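Local coordinates for lysine-specific demethylase REF6 (Arabidopsis thaliana, PDB 6A57) that demethylates the H3K27me3 and H3K27me2 marks of histone H3 and binds DNA sequence-specifically through its C2H2 zinc fingers, at a contact of chain A with DNA. Sequence-based numbering; all coordinates share one arbitrary frame.

Contact 1: a contact of chain A with DNA. Residues 119, 121-122, 125. With nucleotides of chain B; nucleotides of chain C.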
loop_
_atom_site.group_PDB
_atom_site.type_symbol
_atom_site.label_atom_id
_atom_site.label_comp_id
_atom_site.label_asym_id
_atom_site.label_seq_id
_atom_site.Cartn_x
_atom_site.Cartn_y
_atom_site.Cartn_z
ATOM N N PHE A 119 17.931 0.114 16.937
ATOM C CA PHE A 119 16.575 0.156 16.377
ATOM C C PHE A 119 15.827 -1.134 16.677
ATOM O O PHE A 119 16.404 -2.222 16.636
ATOM C CB PHE A 119 16.629 0.384 14.871
ATOM C CG PHE A 119 17.497 1.544 14.461
ATOM C CD1 PHE A 119 16.998 2.837 14.476
ATOM C CD2 PHE A 119 18.814 1.344 14.069
ATOM C CE1 PHE A 119 17.789 3.912 14.102
ATOM C CE2 PHE A 119 19.619 2.414 13.706
ATOM C CZ PHE A 119 19.101 3.703 13.711
ATOM N N SER A 121 13.623 -2.912 15.131
ATOM C CA SER A 121 13.479 -3.906 14.062
ATOM C C SER A 121 14.685 -4.823 13.963
ATOM O O SER A 121 14.531 -6.008 13.655
ATOM C CB SER A 121 13.239 -3.239 12.715
ATOM O OG SER A 121 12.922 -4.199 11.731
ATOM N N ASP A 122 15.871 -4.275 14.219
ATOM C CA ASP A 122 17.092 -5.077 14.298
ATOM C C ASP A 122 17.059 -6.033 15.495
ATOM O O ASP A 122 17.559 -7.161 15.419
ATOM C CB ASP A 122 18.324 -4.178 14.432
ATOM C CG ASP A 122 18.526 -3.261 13.242
ATOM O OD1 ASP A 122 18.004 -3.554 12.145
ATOM O OD2 ASP A 122 19.219 -2.238 13.416
ATOM N N ARG A 125 14.550 -8.866 14.865
ATOM C CA ARG A 125 15.126 -9.784 13.902
ATOM C C ARG A 125 16.148 -10.689 14.575
ATOM O O ARG A 125 16.151 -11.890 14.324
ATOM C CB ARG A 125 15.757 -9.019 12.735
ATOM C CG ARG A 125 16.208 -9.903 11.583
ATOM C CD ARG A 125 16.470 -9.098 10.322
ATOM N NE ARG A 125 17.332 -7.936 10.569
ATOM C CZ ARG A 125 18.667 -7.947 10.639
ATOM N NH1 ARG A 125 19.317 -6.806 10.869
ATOM N NH2 ARG A 125 19.365 -9.076 10.481
ATOM P P DT B 4 25.701 -1.315 11.780
ATOM O OP1 DT B 4 26.857 -0.556 12.331
ATOM O OP2 DT B 4 24.853 -2.160 12.661
ATOM O "O5'" DT B 4 24.753 -0.274 11.050
ATOM C "C5'" DT B 4 25.305 0.695 10.154
ATOM C "C4'" DT B 4 24.178 1.520 9.588
ATOM O "O4'" DT B 4 23.334 0.662 8.792
ATOM C "C3'" DT B 4 23.271 2.144 10.652
ATOM O "O3'" DT B 4 23.292 3.561 10.489
ATOM C "C2'" DT B 4 21.907 1.512 10.405
ATOM C "C1'" DT B 4 22.005 1.089 8.953
ATOM N N1 DT B 4 21.128 -0.015 8.527
ATOM C C2 DT B 4 20.364 0.171 7.397
ATOM O O2 DT B 4 20.359 1.210 6.761
ATOM N N3 DT B 4 19.590 -0.907 7.048
ATOM C C4 DT B 4 19.520 -2.129 7.691
ATOM O O4 DT B 4 18.781 -3.009 7.254
ATOM C C5 DT B 4 20.364 -2.261 8.857
ATOM C C7 DT B 4 20.350 -3.545 9.624
ATOM C C6 DT B 4 21.122 -1.213 9.208
ATOM P P DC B 5 22.645 4.506 11.593
ATOM O OP1 DC B 5 23.316 5.829 11.502
ATOM O OP2 DC B 5 22.634 3.772 12.892
ATOM O "O5'" DC B 5 21.152 4.670 11.061
ATOM C "C5'" DC B 5 20.912 5.285 9.785
ATOM C "C4'" DC B 5 19.520 4.963 9.290
ATOM O "O4'" DC B 5 19.346 3.538 9.167
ATOM C "C3'" DC B 5 18.369 5.440 10.181
ATOM O "O3'" DC B 5 17.755 6.571 9.558
ATOM C "C2'" DC B 5 17.428 4.244 10.249
ATOM C "C1'" DC B 5 17.958 3.319 9.170
ATOM N N1 DC B 5 17.716 1.889 9.407
ATOM C C2 DC B 5 16.834 1.202 8.565
ATOM O O2 DC B 5 16.309 1.810 7.621
ATOM N N3 DC B 5 16.582 -0.107 8.795
ATOM C C4 DC B 5 17.170 -0.727 9.820
ATOM N N4 DC B 5 16.899 -2.021 10.007
ATOM C C5 DC B 5 18.061 -0.048 10.702
ATOM C C6 DC B 5 18.301 1.248 10.463
ATOM P P DT B 6 16.520 7.321 10.244
ATOM O OP1 DT B 6 16.745 8.778 10.087
ATOM O OP2 DT B 6 16.286 6.753 11.594
ATOM O "O5'" DT B 6 15.295 6.852 9.347
ATOM C "C5'" DT B 6 15.212 7.275 7.985
ATOM C "C4'" DT B 6 13.985 6.674 7.347
ATOM O "O4'" DT B 6 14.026 5.237 7.513
ATOM C "C3'" DT B 6 12.653 7.140 7.946
ATOM O "O3'" DT B 6 11.760 7.475 6.870
ATOM C "C2'" DT B 6 12.209 5.947 8.775
ATOM C "C1'" DT B 6 12.767 4.786 7.969
ATOM N N1 DT B 6 12.976 3.517 8.706
ATOM C C2 DT B 6 12.400 2.364 8.222
ATOM O O2 DT B 6 11.708 2.332 7.218
ATOM N N3 DT B 6 12.647 1.242 8.971
ATOM C C4 DT B 6 13.412 1.157 10.120
ATOM O O4 DT B 6 13.552 0.073 10.681
ATOM C C5 DT B 6 13.995 2.401 10.566
ATOM C C7 DT B 6 14.835 2.406 11.804
ATOM C C6 DT B 6 13.755 3.503 9.844
ATOM P P DA C 12 8.082 -9.628 6.702
ATOM O OP1 DA C 12 7.142 -10.507 5.961
ATOM O OP2 DA C 12 9.523 -9.976 6.782
ATOM O "O5'" DA C 12 7.970 -8.157 6.102
ATOM C "C5'" DA C 12 6.696 -7.566 5.779
ATOM C "C4'" DA C 12 6.917 -6.179 5.222
ATOM O "O4'" DA C 12 7.618 -5.360 6.191
ATOM C "C3'" DA C 12 7.766 -6.156 3.948
ATOM O "O3'" DA C 12 7.110 -5.379 2.940
ATOM C "C2'" DA C 12 9.097 -5.584 4.411
ATOM C "C1'" DA C 12 8.672 -4.677 5.546
ATOM N N9 DA C 12 9.714 -4.420 6.534
ATOM C C8 DA C 12 10.463 -5.339 7.228
ATOM N N7 DA C 12 11.330 -4.800 8.051
ATOM C C5 DA C 12 11.148 -3.435 7.880
ATOM C C6 DA C 12 11.779 -2.318 8.454
ATOM N N6 DA C 12 12.745 -2.405 9.370
ATOM N N1 DA C 12 11.370 -1.093 8.057
ATOM C C2 DA C 12 10.394 -1.008 7.144
ATOM N N3 DA C 12 9.725 -1.985 6.531
ATOM C C4 DA C 12 10.159 -3.186 6.945
HETATM O O HOH W 1 13.347 -0.295 13.748
#

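Contact 2: a contact of chain A with DNA. Residues 55, 57, 62, 66, 69. With nucleotides of chain B.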
loop_
_atom_site.group_PDB
_atom_site.type_symbol
_atom_site.label_atom_id
_atom_site.label_comp_id
_atom_site.label_asym_id
_atom_site.label_seq_id
_atom_site.Cartn_x
_atom_site.Cartn_y
_atom_site.Cartn_z
ATOM N N LYS A 55 -6.494 -0.561 1.062
ATOM C CA LYS A 55 -6.031 -1.374 2.179
ATOM C C LYS A 55 -7.154 -1.569 3.184
ATOM O O LYS A 55 -7.908 -0.637 3.444
ATOM C CB LYS A 55 -4.841 -0.712 2.882
ATOM C CG LYS A 55 -3.535 -0.771 2.103
ATOM C CD LYS A 55 -2.384 -0.214 2.926
ATOM C CE LYS A 55 -1.039 -0.505 2.290
ATOM N NZ LYS A 55 0.069 -0.397 3.278
ATOM N N PHE A 57 -8.220 -2.278 7.163
ATOM C CA PHE A 57 -7.681 -1.866 8.463
ATOM C C PHE A 57 -8.472 -2.491 9.602
ATOM O O PHE A 57 -9.670 -2.742 9.469
ATOM C CB PHE A 57 -7.677 -0.337 8.580
ATOM C CG PHE A 57 -6.769 0.329 7.589
ATOM C CD1 PHE A 57 -7.240 0.689 6.332
ATOM C CD2 PHE A 57 -5.433 0.560 7.895
ATOM C CE1 PHE A 57 -6.402 1.279 5.403
ATOM C CE2 PHE A 57 -4.588 1.154 6.967
ATOM C CZ PHE A 57 -5.075 1.512 5.721
ATOM N N TYR A 62 -7.956 4.381 13.188
ATOM C CA TYR A 62 -6.681 4.435 12.453
ATOM C C TYR A 62 -6.872 4.836 10.980
ATOM O O TYR A 62 -6.019 5.534 10.428
ATOM C CB TYR A 62 -5.875 3.119 12.551
ATOM C CG TYR A 62 -4.531 3.237 11.859
ATOM C CD1 TYR A 62 -3.515 4.027 12.400
ATOM C CD2 TYR A 62 -4.300 2.620 10.631
ATOM C CE1 TYR A 62 -2.294 4.172 11.752
ATOM C CE2 TYR A 62 -3.084 2.757 9.975
ATOM C CZ TYR A 62 -2.081 3.533 10.535
ATOM O OH TYR A 62 -0.867 3.678 9.891
ATOM N N HIS A 66 -4.320 6.913 9.129
ATOM C CA HIS A 66 -3.731 6.391 7.892
ATOM C C HIS A 66 -3.649 7.419 6.770
ATOM O O HIS A 66 -2.690 7.416 5.997
ATOM C CB HIS A 66 -4.529 5.176 7.392
ATOM C CG HIS A 66 -4.273 4.833 5.958
ATOM N ND1 HIS A 66 -3.122 4.208 5.536
ATOM C CD2 HIS A 66 -5.015 5.044 4.846
ATOM C CE1 HIS A 66 -3.167 4.043 4.226
ATOM N NE2 HIS A 66 -4.308 4.539 3.782
ATOM N N VAL A 69 -0.434 9.261 5.050
ATOM C CA VAL A 69 0.452 8.712 4.007
ATOM C C VAL A 69 0.109 9.270 2.631
ATOM O O VAL A 69 0.971 9.344 1.755
ATOM C CB VAL A 69 0.453 7.159 3.928
ATOM C CG1 VAL A 69 0.884 6.545 5.255
ATOM C CG2 VAL A 69 -0.892 6.602 3.476
ATOM P P DT B 8 4.543 5.484 5.201
ATOM O OP1 DT B 8 3.988 5.286 3.841
ATOM O OP2 DT B 8 4.545 6.843 5.814
ATOM O "O5'" DT B 8 3.787 4.429 6.123
ATOM C "C5'" DT B 8 3.534 3.100 5.635
ATOM C "C4'" DT B 8 3.015 2.216 6.743
ATOM O "O4'" DT B 8 4.063 1.967 7.715
ATOM C "C3'" DT B 8 1.834 2.786 7.544
ATOM O "O3'" DT B 8 0.876 1.752 7.788
ATOM C "C2'" DT B 8 2.467 3.169 8.869
ATOM C "C1'" DT B 8 3.453 2.030 8.991
ATOM N N1 DT B 8 4.518 2.106 10.011
ATOM C C2 DT B 8 4.887 0.927 10.619
ATOM O O2 DT B 8 4.368 -0.147 10.365
ATOM N N3 DT B 8 5.894 1.051 11.541
ATOM C C4 DT B 8 6.549 2.207 11.911
ATOM O O4 DT B 8 7.430 2.162 12.765
ATOM C C5 DT B 8 6.114 3.408 11.232
ATOM C C7 DT B 8 6.766 4.711 11.568
ATOM C C6 DT B 8 5.138 3.296 10.323
ATOM P P DG B 9 -0.511 1.744 7.023
ATOM O OP1 DG B 9 -0.251 1.451 5.589
ATOM O OP2 DG B 9 -1.239 2.972 7.406
ATOM O "O5'" DG B 9 -1.232 0.453 7.610
ATOM C "C5'" DG B 9 -0.904 -0.869 7.139
ATOM C "C4'" DG B 9 -1.006 -1.869 8.267
ATOM O "O4'" DG B 9 0.055 -1.634 9.222
ATOM C "C3'" DG B 9 -2.306 -1.839 9.076
ATOM O "O3'" DG B 9 -2.646 -3.200 9.351
ATOM C "C2'" DG B 9 -1.931 -1.048 10.318
ATOM C "C1'" DG B 9 -0.483 -1.459 10.528
ATOM N N9 DG B 9 0.363 -0.494 11.220
ATOM C C8 DG B 9 0.421 0.860 10.998
ATOM N N7 DG B 9 1.311 1.463 11.739
ATOM C C5 DG B 9 1.895 0.442 12.473
ATOM C C6 DG B 9 2.927 0.485 13.445
ATOM O O6 DG B 9 3.556 1.467 13.861
ATOM N N1 DG B 9 3.211 -0.783 13.947
ATOM C C2 DG B 9 2.585 -1.942 13.560
ATOM N N2 DG B 9 3.002 -3.069 14.157
ATOM N N3 DG B 9 1.619 -1.995 12.657
ATOM C C4 DG B 9 1.327 -0.775 12.158
ATOM P P DT B 10 -3.931 -3.573 10.224
ATOM O OP1 DT B 10 -4.472 -4.850 9.687
ATOM O OP2 DT B 10 -4.808 -2.375 10.325
ATOM O "O5'" DT B 10 -3.295 -3.876 11.650
ATOM C "C5'" DT B 10 -2.475 -5.046 11.807
ATOM C "C4'" DT B 10 -1.883 -5.102 13.194
ATOM O "O4'" DT B 10 -1.124 -3.904 13.467
ATOM C "C3'" DT B 10 -2.906 -5.238 14.327
ATOM O "O3'" DT B 10 -2.657 -6.522 14.919
ATOM C "C2'" DT B 10 -2.682 -3.995 15.184
ATOM C "C1'" DT B 10 -1.261 -3.595 14.836
ATOM N N1 DT B 10 -0.926 -2.168 15.005
ATOM C C2 DT B 10 0.119 -1.829 15.836
ATOM O O2 DT B 10 0.765 -2.648 16.468
ATOM N N3 DT B 10 0.378 -0.483 15.908
ATOM C C4 DT B 10 -0.283 0.531 15.242
ATOM O O4 DT B 10 0.058 1.698 15.414
ATOM C C5 DT B 10 -1.360 0.102 14.378
ATOM C C7 DT B 10 -2.135 1.130 13.616
ATOM C C6 DT B 10 -1.616 -1.210 14.296
HETATM O O HOH W 2 1.318 4.122 12.165
#

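Contact 1: a contact of chain A with DNA
Phe119, with an extended backbone, leads into helix 120-130, where Ser121, Asp122 and Arg125 hold regular helical values and whose residues face the bases in the major groove. The readout of the cytosine is carried by Asp122. Its carboxylate oxygen OD1 accepts from the exocyclic amine N4 of DC5 of chain B at 2.9 Å, and the bond is almost straight, 175° at the hydrogen. The amine approaches OD1 on the syn side, 24° out of the carboxylate plane. The first torsion sets CG of Asp122 anti to its own carbonyl carbon and turns the carboxylate toward the base. An acceptor here matches the amine of cytosine and may contribute to its recognition. The 5-methyl C7 of DT4 lies 3.4 Å from the same OD1, and Arg125, bent at chi3, brings NH1 to 3.6 Å from that methyl. NH1 also forms a long salt bridge of 3.7 Å with Asp122 OD1, which may steady the carboxylate and could favour its negative charge.

Just ahead of the helix, Phe119 packs by shape. The cytosine of DC5 points its C6 edge at one face of the Phe119 ring, near the rim, with the planes at 69°. CD1 of Phe119 meets the methyl C7 of DT6 at 3.5 Å, while phosphate oxygen OP2 of DC5 lies at the ring edge, in plane. Ser121 reaches the opposite strand: OG accepts a weak, bent bond from N6 of DA12 of chain C, the adenine paired with DT6. The backbone N of Ser121 is linked through a water to O4 of DT6, so the pair is approached, though weakly, through both members. The site spans the loop residue Phe119 and the first turns of the recognition helix of the fourth C2H2 zinc finger, a short loop after strand 116-117.

Contact 2: a contact of chain A with DNA
Tyr62 and His66, on helix 60-66 of the second C2H2 zinc finger, converge on one phosphate of chain B, that of DG9. Among the backbone contacts, OP2 of DG9 accepts from both the phenol OH of Tyr62, at 2.6 Å, and the imidazole ND1 of His66, at 2.9 Å. The latter bond is nearly straight, 164° at the hydrogen, and the oxygen lies close to the imidazole plane. His66 is also a zinc ligand of this finger, so the metal would hold the ring in orientation and may polarise its N-H. Phe57 places CZ over the centre of one imidazole face, 3.3 Å above it, and its CE2 lies near O5' of DG9. On the other phosphate oxygen, OP1, the extended chain of Lys55 ends in a salt bridge from NZ at 3.0 Å. Val69 CG1 packs at 3.6 Å against OP1 of DT8.

Tyr62 also meets the bases in the major groove. With CG anti to the backbone N (chi1 -176°), its ring lies under the methyl C7 of DT10, which sits over one face 3.5 Å from the ring centroid in a CH-pi contact. The same ring stands perpendicular to the five-membered ring of DG9, edge to face. Its OH is joined through a water to the guanine N7, a link that would not by itself tell guanine from adenine.

Contact 1 and contact 2 lie about 23 Å apart, measured between the centres of their C-alpha atoms, and share no residue. Each draws on a different zinc finger, through helix 120-130 in one and helix 60-66 with its neighbouring segments in the other, yet both engage chain B, on stretches that do not overlap. Contact 1 is dominated by base edges and also reaches chain C, whereas contact 2 rests mainly on the phosphate backbone. This is the modular logic of tandem C2H2 fingers: separate units spaced along one duplex combine sequence reading with anchoring, consistent with the fingers being required for DNA binding.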